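Local coordinates for protein myosin light chain (Saccharomyces cerevisiae, PDB 1M45) that serves as a light chain for class II and class V myosins by binding their IQ motifs, and recruits an IQGAP-type partner to the bud neck during cytokinesis, at residues A[78-82]-A[142-148]; A[98-102]-A[134-138]. One frame throughout, in Å; residues are numbered along the deposited sequence.

Contact 1: A[78-82]-A[142-148]; sequences TKAKT and IEDVLRQ
This is a surface contact in which the linker between the two lobes of the light chain runs past the last turn and C-terminal tail of the chain's final helix. Residues 78-82 form no regular helix or strand; Ala80 (phi/psi -67/149) and Lys81 (-124/157) are extended, while residues 142-146 are the end of helix 138-146. The pairing of nearest CA atoms sets the register, Thr82 with Ile142 at 6.1 Å and Ala80 with Leu146 at 7.2 Å, one helical turn further on. Leu146, with chi1 m and chi2 t, points at the linker: its CD2 lies 3.9 Å from Ala80 CB, and its CD1 rests 3.7 Å from Lys81 C and 3.8 Å from Thr82 N, so part of its packing is against main-chain atoms of Lys81 and Thr82. Ile142 CG2 continues the apolar strip, 3.8 Å from Thr82 CA. In this calmodulin-like fold the linker leads into helix 83-90, the first helix of the C-terminal EF-hand pair, whose Phe85 touches Ala80, Ile142 and Leu146. The bound IQ peptide comes in here as well, placing an aromatic side chain on Ala80. Past Leu146 the chain leaves helical angles at Arg147, whose NH1 makes a 2.8 Å salt bridge back to Asp144 OD2. The C-terminal Gln148 then reaches back toward the linker, its NE2 3.1 Å from Thr78 O. A water gives a 2.8 Å hydrogen bond to Thr78 OG1 and accepts a weak one, 3.3 Å, from Gln148 NE2; Thr78 OG1 also bonds Asp75 O, and Gln148 OE1 is held by Arg4.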
ATOM      1  N   THR A  78       6.140  -7.428  -2.744  1.00 15.96           N
ATOM      2  CA  THR A  78       6.670  -7.172  -1.393  1.00 16.00           C
ATOM      3  C   THR A  78       8.181  -7.042  -1.366  1.00 15.40           C
ATOM      4  O   THR A  78       8.788  -7.108  -0.309  1.00 17.15           O
ATOM      5  CB  THR A  78       6.257  -8.258  -0.396  1.00 16.13           C
ATOM      6  OG1 THR A  78       6.934  -9.486  -0.701  1.00 16.05           O
ATOM      7  CG2 THR A  78       4.727  -8.524  -0.470  1.00 17.98           C
ATOM      8  N   LYS A  79       8.767  -6.855  -2.541  1.00 14.69           N
ATOM      9  CA  LYS A  79      10.226  -6.825  -2.611  1.00 16.91           C
ATOM     10  C   LYS A  79      10.843  -5.457  -2.773  1.00 16.48           C
ATOM     11  O   LYS A  79      12.026  -5.369  -3.134  1.00 18.48           O
ATOM     12  CB  LYS A  79      10.668  -7.725  -3.757  1.00 16.84           C
ATOM     13  CG  LYS A  79      10.251  -9.178  -3.533  1.00 22.00           C
ATOM     14  CD  LYS A  79      10.656 -10.059  -4.718  1.00 27.13           C
ATOM     15  CE  LYS A  79      10.349 -11.520  -4.371  1.00 30.22           C
ATOM     16  NZ  LYS A  79      10.546 -12.439  -5.533  1.00 34.29           N
ATOM     17  N   ALA A  80      10.085  -4.390  -2.549  1.00 15.06           N
ATOM     18  CA  ALA A  80      10.659  -3.049  -2.698  1.00 15.68           C
ATOM     19  C   ALA A  80      11.713  -2.749  -1.674  1.00 16.05           C
ATOM     20  O   ALA A  80      11.637  -3.232  -0.538  1.00 15.17           O
ATOM     21  CB  ALA A  80       9.556  -1.964  -2.626  1.00 15.35           C
ATOM     22  N   LYS A  81      12.693  -1.929  -2.062  1.00 17.67           N
ATOM     23  CA  LYS A  81      13.789  -1.588  -1.170  1.00 18.20           C
ATOM     24  C   LYS A  81      13.887  -0.077  -1.029  1.00 17.87           C
ATOM     25  O   LYS A  81      13.486   0.662  -1.928  1.00 17.56           O
ATOM     26  CB  LYS A  81      15.107  -2.143  -1.729  1.00 19.45           C
ATOM     27  CG  LYS A  81      15.120  -3.655  -1.845  1.00 20.78           C
ATOM     28  CD  LYS A  81      16.520  -4.129  -2.252  1.00 25.39           C
ATOM     29  CE  LYS A  81      16.630  -5.634  -2.133  1.00 29.15           C
ATOM     30  NZ  LYS A  81      18.062  -6.068  -2.320  1.00 30.68           N
ATOM     31  N   THR A  82      14.484   0.382   0.062  1.00 18.92           N
ATOM     32  CA  THR A  82      14.631   1.821   0.275  1.00 18.82           C
ATOM     33  C   THR A  82      15.324   2.502  -0.903  1.00 18.30           C
ATOM     34  O   THR A  82      14.931   3.599  -1.326  1.00 17.34           O
ATOM     35  CB  THR A  82      15.406   2.061   1.569  1.00 20.91           C
ATOM     36  OG1 THR A  82      14.633   1.506   2.649  1.00 22.78           O
ATOM     37  CG2 THR A  82      15.501   3.535   1.868  1.00 20.20           C
ATOM     38  N   ILE A 142      10.403   6.057   4.334  1.00 14.91           N
ATOM     39  CA  ILE A 142      10.390   4.902   3.432  1.00 15.78           C
ATOM     40  C   ILE A 142      10.499   3.607   4.226  1.00 15.75           C
ATOM     41  O   ILE A 142       9.791   2.617   3.937  1.00 15.76           O
ATOM     42  CB  ILE A 142      11.500   4.999   2.408  1.00 16.43           C
ATOM     43  CG1 ILE A 142      11.215   6.181   1.464  1.00 15.93           C
ATOM     44  CG2 ILE A 142      11.570   3.721   1.577  1.00 18.17           C
ATOM     45  CD1 ILE A 142      12.493   6.638   0.687  1.00 16.83           C
ATOM     46  N   GLU A 143      11.388   3.593   5.221  1.00 16.18           N
ATOM     47  CA  GLU A 143      11.555   2.375   6.050  1.00 17.51           C
ATOM     48  C   GLU A 143      10.249   1.975   6.735  1.00 17.90           C
ATOM     49  O   GLU A 143       9.879   0.794   6.769  1.00 18.96           O
ATOM     50  CB  GLU A 143      12.653   2.551   7.089  1.00 18.26           C
ATOM     51  CG  GLU A 143      14.003   2.718   6.427  1.00 22.23           C
ATOM     52  CD  GLU A 143      14.516   1.436   5.811  1.00 31.09           C
ATOM     53  OE1 GLU A 143      14.206   0.337   6.338  1.00 32.34           O
ATOM     54  OE2 GLU A 143      15.221   1.528   4.795  1.00 34.97           O
ATOM     55  N   ASP A 144       9.538   2.971   7.247  1.00 16.53           N
ATOM     56  CA  ASP A 144       8.264   2.688   7.898  1.00 16.42           C
ATOM     57  C   ASP A 144       7.236   2.126   6.922  1.00 16.07           C
ATOM     58  O   ASP A 144       6.502   1.171   7.226  1.00 16.80           O
ATOM     59  CB  ASP A 144       7.731   3.976   8.548  1.00 16.25           C
ATOM     60  CG  ASP A 144       8.465   4.328   9.837  1.00 21.05           C
ATOM     61  OD1 ASP A 144       8.222   5.448  10.366  1.00 26.15           O
ATOM     62  OD2 ASP A 144       9.328   3.606  10.379  1.00 23.68           O
ATOM     63  N   VAL A 145       7.164   2.715   5.737  1.00 16.01           N
ATOM     64  CA  VAL A 145       6.168   2.303   4.762  1.00 15.77           C
ATOM     65  C   VAL A 145       6.454   0.879   4.291  1.00 17.22           C
ATOM     66  O   VAL A 145       5.521   0.139   4.017  1.00 17.64           O
ATOM     67  CB  VAL A 145       6.146   3.289   3.562  1.00 16.76           C
ATOM     68  CG1 VAL A 145       5.379   2.732   2.330  1.00 17.13           C
ATOM     69  CG2 VAL A 145       5.545   4.640   4.026  1.00 15.77           C
ATOM     70  N   LEU A 146       7.741   0.543   4.163  1.00 16.81           N
ATOM     71  CA  LEU A 146       8.135  -0.763   3.687  1.00 17.94           C
ATOM     72  C   LEU A 146       8.240  -1.861   4.747  1.00 18.80           C
ATOM     73  O   LEU A 146       8.379  -3.055   4.392  1.00 18.37           O
ATOM     74  CB  LEU A 146       9.423  -0.653   2.881  1.00 17.99           C
ATOM     75  CG  LEU A 146       9.393   0.243   1.633  1.00 17.16           C
ATOM     76  CD1 LEU A 146      10.792   0.133   1.012  1.00 17.67           C
ATOM     77  CD2 LEU A 146       8.284  -0.155   0.645  1.00 19.02           C
ATOM     78  N   ARG A 147       8.120  -1.501   6.026  1.00 19.87           N
ATOM     79  CA  ARG A 147       8.269  -2.516   7.100  1.00 22.01           C
ATOM     80  C   ARG A 147       7.151  -3.555   7.051  1.00 22.84           C
ATOM     81  O   ARG A 147       5.969  -3.208   6.968  1.00 22.51           O
ATOM     82  CB  ARG A 147       8.285  -1.856   8.468  1.00 22.31           C
ATOM     83  CG  ARG A 147       8.802  -2.755   9.601  1.00 26.52           C
ATOM     84  CD  ARG A 147       9.039  -1.989  10.909  1.00 28.27           C
ATOM     85  NE  ARG A 147      10.197  -1.087  10.783  1.00 31.60           N
ATOM     86  CZ  ARG A 147      10.105   0.239  10.674  1.00 32.43           C
ATOM     87  NH1 ARG A 147       8.915   0.833  10.700  1.00 31.71           N
ATOM     88  NH2 ARG A 147      11.206   0.971  10.551  1.00 33.01           N
ATOM     89  N   GLN A 148       7.540  -4.832   7.100  1.00 25.14           N
ATOM     90  CA  GLN A 148       6.584  -5.932   6.991  1.00 28.13           C
ATOM     91  C   GLN A 148       6.059  -6.424   8.318  1.00 30.27           C
ATOM     92  O   GLN A 148       6.107  -7.612   8.613  1.00 31.68           O
ATOM     93  CB  GLN A 148       7.178  -7.084   6.181  1.00 27.17           C
ATOM     94  CG  GLN A 148       7.351  -6.693   4.734  1.00 25.64           C
ATOM     95  CD  GLN A 148       7.777  -7.814   3.834  1.00 27.62           C
ATOM     96  OE1 GLN A 148       7.519  -8.985   4.109  1.00 27.25           O
ATOM     97  NE2 GLN A 148       8.395  -7.454   2.723  1.00 24.99           N
ATOM     98  OXT GLN A 148       5.568  -5.638   9.107  1.00 34.09           O
TER
HETATM   99  O   HOH W   1       9.288  -9.917   0.684  1.00 23.01           O

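Contact 2: A[98-102]-A[134-138]; sequences GKVSV and GEIDY
The two loops of the C-terminal EF-hand pair are joined by that fold's short antiparallel beta-sheet; the axes of strands 99-101 and 135-137 come within 4.3 Å, their N-to-C directions 148° apart. Val100 and Ile136 form the hydrogen-bonded pair: Val100 N to Ile136 O 3.0 Å, Ile136 N to Val100 O 2.7 Å. Lys99 with Asp137 and Ser101 with Glu135 flank it as non-hydrogen-bonded pairs, CA-CA 4.6 and 4.2 Å. Outer rungs are Val102 N to Gly134 O, 2.9 Å, and Tyr138 N to Gly98 O, 3.2 Å. Gly98 N, Lys99 N and Glu135 N are taken by Asp93 OD2, Thr97 OG1 and Asp131 OD1. One water donates to Gly98 O (2.7 Å) and Asp137 OD1 (3.0 Å), another to Lys99 O (2.6 Å) and Glu135 OE2 (3.2 Å). Ser101 OG and Asp137 OD1 cap the following helices at Asp104 N and Lys140 N. Lys99 belongs to an inferred calcium site. Tyr138, chi1 p, bonds Asp93 through OH and sets CD2 3.3 Å from Val100 CG2.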
ATOM      1  N   GLY A  98      18.366  14.980   3.195  1.00 22.36           N
ATOM      2  CA  GLY A  98      17.696  13.741   3.575  1.00 20.81           C
ATOM      3  C   GLY A  98      16.291  14.032   4.058  1.00 20.96           C
ATOM      4  O   GLY A  98      15.630  13.178   4.584  1.00 19.87           O
ATOM      5  N   LYS A  99      15.840  15.260   3.862  1.00 20.96           N
ATOM      6  CA  LYS A  99      14.520  15.653   4.296  1.00 20.54           C
ATOM      7  C   LYS A  99      13.698  16.265   3.180  1.00 19.42           C
ATOM      8  O   LYS A  99      14.227  16.852   2.227  1.00 19.96           O
ATOM      9  CB  LYS A  99      14.617  16.655   5.465  1.00 21.70           C
ATOM     10  CG  LYS A  99      15.256  16.054   6.718  1.00 24.38           C
ATOM     11  CD  LYS A  99      15.223  17.013   7.874  1.00 28.83           C
ATOM     12  CE  LYS A  99      15.659  16.336   9.161  1.00 30.09           C
ATOM     13  NZ  LYS A  99      17.052  15.872   9.111  1.00 32.78           N
ATOM     14  N   VAL A 100      12.384  16.125   3.316  0.50 19.33           N
ATOM     15  CA  VAL A 100      11.434  16.719   2.393  0.50 18.53           C
ATOM     16  C   VAL A 100      10.336  17.384   3.212  0.50 17.89           C
ATOM     17  O   VAL A 100       9.965  16.895   4.275  0.50 16.85           O
ATOM     18  CB  VAL A 100      10.890  15.640   1.438  0.50 19.19           C
ATOM     19  CG1 VAL A 100       9.682  16.117   0.645  0.50 21.16           C
ATOM     20  CG2 VAL A 100      12.004  15.211   0.480  0.50 18.91           C
ATOM     21  N   SER A 101       9.824  18.512   2.716  1.00 17.50           N
ATOM     22  CA  SER A 101       8.737  19.193   3.403  1.00 17.49           C
ATOM     23  C   SER A 101       7.477  18.346   3.281  1.00 17.08           C
ATOM     24  O   SER A 101       7.301  17.614   2.279  1.00 16.41           O
ATOM     25  CB  SER A 101       8.491  20.585   2.841  1.00 17.75           C
ATOM     26  OG  SER A 101       7.992  20.505   1.521  1.00 17.30           O
ATOM     27  N   VAL A 102       6.628  18.426   4.306  1.00 16.24           N
ATOM     28  CA  VAL A 102       5.364  17.688   4.276  1.00 16.00           C
ATOM     29  C   VAL A 102       4.525  18.130   3.076  1.00 15.99           C
ATOM     30  O   VAL A 102       3.822  17.318   2.461  1.00 15.54           O
ATOM     31  CB  VAL A 102       4.613  17.768   5.615  1.00 18.08           C
ATOM     32  CG1 VAL A 102       4.209  19.190   5.948  1.00 17.05           C
ATOM     33  CG2 VAL A 102       3.385  16.883   5.565  1.00 16.60           C
ATOM     34  N   GLY A 134       8.626  21.642   9.505  1.00 22.07           N
ATOM     35  CA  GLY A 134       7.647  21.023   8.634  1.00 21.14           C
ATOM     36  C   GLY A 134       8.265  19.990   7.710  1.00 20.36           C
ATOM     37  O   GLY A 134       7.638  19.643   6.722  1.00 19.78           O
ATOM     38  N   GLU A 135       9.419  19.426   8.081  1.00 20.80           N
ATOM     39  CA  GLU A 135      10.093  18.416   7.257  1.00 20.22           C
ATOM     40  C   GLU A 135      10.059  16.991   7.786  1.00 19.81           C
ATOM     41  O   GLU A 135       9.930  16.748   8.992  1.00 20.44           O
ATOM     42  CB  GLU A 135      11.535  18.819   6.988  1.00 21.32           C
ATOM     43  CG  GLU A 135      11.598  20.111   6.187  1.00 24.03           C
ATOM     44  CD  GLU A 135      12.985  20.403   5.661  1.00 30.77           C
ATOM     45  OE1 GLU A 135      13.947  20.302   6.431  1.00 31.34           O
ATOM     46  OE2 GLU A 135      13.106  20.714   4.465  1.00 36.15           O
ATOM     47  N   ILE A 136      10.228  16.047   6.854  1.00 18.49           N
ATOM     48  CA  ILE A 136      10.177  14.622   7.167  1.00 18.37           C
ATOM     49  C   ILE A 136      11.473  13.992   6.705  1.00 18.50           C
ATOM     50  O   ILE A 136      11.938  14.293   5.611  1.00 18.83           O
ATOM     51  CB  ILE A 136       8.993  13.988   6.378  1.00 18.34           C
ATOM     52  CG1 ILE A 136       7.665  14.448   6.951  1.00 19.08           C
ATOM     53  CG2 ILE A 136       9.036  12.433   6.436  1.00 17.77           C
ATOM     54  CD1 ILE A 136       6.486  14.213   5.977  1.00 17.95           C
ATOM     55  N   ASP A 137      12.042  13.107   7.534  1.00 18.29           N
ATOM     56  CA  ASP A 137      13.234  12.336   7.163  1.00 18.69           C
ATOM     57  C   ASP A 137      12.733  11.250   6.208  1.00 18.00           C
ATOM     58  O   ASP A 137      12.025  10.350   6.635  1.00 18.25           O
ATOM     59  CB  ASP A 137      13.855  11.690   8.418  1.00 19.00           C
ATOM     60  CG  ASP A 137      15.129  10.948   8.105  1.00 24.20           C
ATOM     61  OD1 ASP A 137      15.098  10.080   7.228  1.00 23.23           O
ATOM     62  OD2 ASP A 137      16.235  11.202   8.645  1.00 29.76           O
ATOM     63  N   TYR A 138      13.056  11.363   4.923  1.00 18.00           N
ATOM     64  CA  TYR A 138      12.406  10.460   3.965  1.00 17.40           C
ATOM     65  C   TYR A 138      12.923   9.041   3.995  1.00 17.65           C
ATOM     66  O   TYR A 138      12.160   8.121   3.753  1.00 15.93           O
ATOM     67  CB  TYR A 138      12.385  10.994   2.557  1.00 17.48           C
ATOM     68  CG  TYR A 138      13.670  11.500   1.956  1.00 14.79           C
ATOM     69  CD1 TYR A 138      14.610  10.612   1.429  1.00 18.68           C
ATOM     70  CD2 TYR A 138      13.879  12.870   1.782  1.00 16.58           C
ATOM     71  CE1 TYR A 138      15.758  11.079   0.792  1.00 19.62           C
ATOM     72  CE2 TYR A 138      15.022  13.343   1.154  1.00 18.88           C
ATOM     73  CZ  TYR A 138      15.956  12.446   0.661  1.00 20.73           C
ATOM     74  OH  TYR A 138      17.083  12.934   0.052  1.00 21.90           O
TER
HETATM   75  O   HOH W   2      16.570  10.651   4.692  1.00 22.09           O
HETATM   76  O   HOH W   3      14.280  19.441   1.760  1.00 35.49           O

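Contact 2 lies within the C-terminal lobe, contact 1 where that lobe meets the interlobe linker; they share one continuous piece of chain: strand 135-137 of contact 2 runs straight into helix 138-146, whose far end makes contact 1. Their centres are about 17 Å apart. Contact 2 is partly buried and joins two EF-hand loops through regular main-chain hydrogen bonding; contact 1 lies at the surface, nearer the centre of the chain, and depends mainly on apolar side chains against an irregular linker, with water at its polar end. Helix 83-90 borders both: Phe89 meets Val100, Tyr138 and Ile142, while Phe85, a turn earlier, packs on Ala80, Ile142 and Leu146.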